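Local coordinates for Pre-mRNA-splicing factor SAD1 (Saccharomyces cerevisiae, PDB 4MSX), which promotes assembly of U4 snRNA into the U4/U6 snRNP and is required for pre-mRNA splicing, although its deubiquitinase-like domain is catalytically inactive, at residues I345-T348 with K349-K353. Residues are numbered along the deposited sequence; the frame is centred on the assembly and turned at random.
Sequences INIT and KLLTK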
ATOM      1  N   ILE A 345      28.289   3.129   5.424  1.00 29.71           N
ATOM      2  CA  ILE A 345      28.084   4.510   5.817  1.00 30.08           C
ATOM      3  C   ILE A 345      26.904   4.609   6.761  1.00 34.83           C
ATOM      4  O   ILE A 345      25.904   3.894   6.591  1.00 33.33           O
ATOM      5  CB  ILE A 345      27.856   5.421   4.594  1.00 33.61           C
ATOM      6  CG1 ILE A 345      27.995   6.878   5.054  1.00 37.26           C
ATOM      7  CG2 ILE A 345      26.445   5.178   3.937  1.00 32.98           C
ATOM      8  CD1 ILE A 345      28.127   7.860   3.964  1.00 42.16           C
ATOM      9  N   ASN A 346      26.979   5.475   7.768  1.00 30.83           N
ATOM     10  CA  ASN A 346      25.856   5.594   8.690  1.00 30.15           C
ATOM     11  C   ASN A 346      24.861   6.590   8.118  1.00 30.33           C
ATOM     12  O   ASN A 346      25.249   7.585   7.469  1.00 30.48           O
ATOM     13  CB  ASN A 346      26.298   6.096  10.070  1.00 35.56           C
ATOM     14  CG  ASN A 346      25.225   5.827  11.153  1.00 38.52           C
ATOM     15  OD1 ASN A 346      24.270   6.603  11.323  1.00 35.85           O
ATOM     16  ND2 ASN A 346      25.367   4.703  11.866  1.00 41.24           N
ATOM     17  N   ILE A 347      23.581   6.348   8.360  1.00 30.14           N
ATOM     18  CA  ILE A 347      22.568   7.292   7.914  1.00 31.05           C
ATOM     19  C   ILE A 347      22.820   8.704   8.446  1.00 39.36           C
ATOM     20  O   ILE A 347      22.513   9.661   7.770  1.00 30.33           O
ATOM     21  CB  ILE A 347      21.111   6.804   8.292  1.00 28.79           C
ATOM     22  CG1 ILE A 347      20.050   7.643   7.534  1.00 31.43           C
ATOM     23  CG2 ILE A 347      20.873   6.855   9.802  1.00 30.78           C
ATOM     24  CD1 ILE A 347      18.656   6.959   7.514  1.00 35.87           C
ATOM     25  N   THR A 348      23.401   8.863   9.644  1.00 30.69           N
ATOM     26  CA  THR A 348      23.562  10.232  10.191  1.00 31.59           C
ATOM     27  C   THR A 348      24.579  10.978   9.327  1.00 32.24           C
ATOM     28  O   THR A 348      24.514  12.196   9.167  1.00 36.69           O
ATOM     29  CB  THR A 348      24.080  10.213  11.652  1.00 39.45           C
ATOM     30  OG1 THR A 348      25.260   9.403  11.694  1.00 42.39           O
ATOM     31  CG2 THR A 348      23.043   9.647  12.572  1.00 41.57           C
ATOM     32  N   LYS A 349      25.510  10.237   8.748  1.00 31.43           N
ATOM     33  CA  LYS A 349      26.507  10.859   7.923  1.00 36.49           C
ATOM     34  C   LYS A 349      25.897  11.260   6.567  1.00 43.57           C
ATOM     35  O   LYS A 349      26.317  12.236   5.961  1.00 35.30           O
ATOM     36  CB  LYS A 349      27.704   9.911   7.746  1.00 41.61           C
ATOM     37  CG  LYS A 349      28.719  10.393   6.718  1.00 58.00           C
ATOM     38  CD  LYS A 349      30.152  10.300   7.254  1.00 85.03           C
ATOM     39  CE  LYS A 349      31.196  10.553   6.159  1.00 71.56           C
ATOM     40  NZ  LYS A 349      32.568  10.779   6.722  1.00 92.42           N
ATOM     41  N   LEU A 350      24.908  10.511   6.066  1.00 34.92           N
ATOM     42  CA  LEU A 350      24.225  10.941   4.817  1.00 33.79           C
ATOM     43  C   LEU A 350      23.471  12.250   5.078  1.00 30.32           C
ATOM     44  O   LEU A 350      23.246  13.031   4.183  1.00 42.62           O
ATOM     45  CB  LEU A 350      23.254   9.844   4.319  1.00 28.81           C
ATOM     46  CG  LEU A 350      23.911   8.523   3.875  1.00 29.34           C
ATOM     47  CD1 LEU A 350      22.827   7.417   3.592  1.00 29.46           C
ATOM     48  CD2 LEU A 350      24.822   8.724   2.655  1.00 30.17           C
ATOM     49  N   LEU A 351      23.037  12.477   6.306  1.00 31.52           N
ATOM     50  CA  LEU A 351      22.246  13.671   6.607  1.00 37.80           C
ATOM     51  C   LEU A 351      23.108  14.909   6.954  1.00 45.44           C
ATOM     52  O   LEU A 351      22.553  15.979   7.240  1.00 41.14           O
ATOM     53  CB  LEU A 351      21.264  13.371   7.728  1.00 38.04           C
ATOM     54  CG  LEU A 351      20.131  12.432   7.289  1.00 39.10           C
ATOM     55  CD1 LEU A 351      19.431  11.852   8.493  1.00 38.43           C
ATOM     56  CD2 LEU A 351      19.102  13.195   6.371  1.00 35.90           C
ATOM     57  N   THR A 352      24.440  14.764   6.901  1.00 41.11           N
ATOM     58  CA  THR A 352      25.374  15.848   7.304  1.00 52.29           C
ATOM     59  C   THR A 352      25.148  17.123   6.514  1.00 45.49           C
ATOM     60  O   THR A 352      25.202  18.208   7.055  1.00 54.17           O
ATOM     61  CB  THR A 352      26.865  15.521   7.046  1.00 45.14           C
ATOM     62  OG1 THR A 352      27.146  14.170   7.373  1.00 52.50           O
ATOM     63  CG2 THR A 352      27.759  16.441   7.890  1.00 67.08           C
ATOM     64  N   LYS A 353      24.961  16.960   5.220  1.00 44.81           N
ATOM     65  CA  LYS A 353      24.495  18.013   4.337  1.00 55.06           C
ATOM     66  C   LYS A 353      23.595  19.012   5.079  1.00 55.76           C
ATOM     67  O   LYS A 353      23.794  20.215   4.976  1.00 58.71           O
ATOM     68  CB  LYS A 353      23.661  17.339   3.251  1.00 59.49           C
ATOM     69  CG  LYS A 353      23.859  17.856   1.866  1.00 58.37           C
ATOM     70  CD  LYS A 353      23.077  17.009   0.923  1.00 55.18           C
ATOM     71  CE  LYS A 353      23.362  17.393  -0.504  1.00 69.32           C
ATOM     72  NZ  LYS A 353      22.299  16.858  -1.400  1.00 78.25           N
TER
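K349 lays the aliphatic base of its side chain across I345 at about a right angle, with K349 CG 3.8 Å from I345 CD1. Its CG stands anti to the backbone N (chi1 171°), which puts that methylene beside I345, while the bend at chi2 (133°) carries the rest of the chain away. K349 N also donates to N346 O, but from well above the carbonyl plane; L350 N reaches the same oxygen within the plane, at 3.3 Å. Two donors thus converge on N346 O, where the strand 344-346 passes into the helix 347-350. N346 is the N-cap of this helix: its OD1 takes T348 N on a lone pair, 2.9 Å away and nearly straight (174°), and receives T348 OG1 from above the amide plane. L350 CD2 packs against I345 CD1 at 3.7 Å, continuing the apolar patch begun by K349. In the USP domain, this strand-to-helix junction lies against strand 374-379, where L350 meets F379 and I347 and L351 meet F377. L351 N bonds to I347 O at 3.2 Å and more weakly to T348 O. Beyond it, T352 N and T352 OG1 both donate to K349 O, reaching it from the same face of its carbonyl plane.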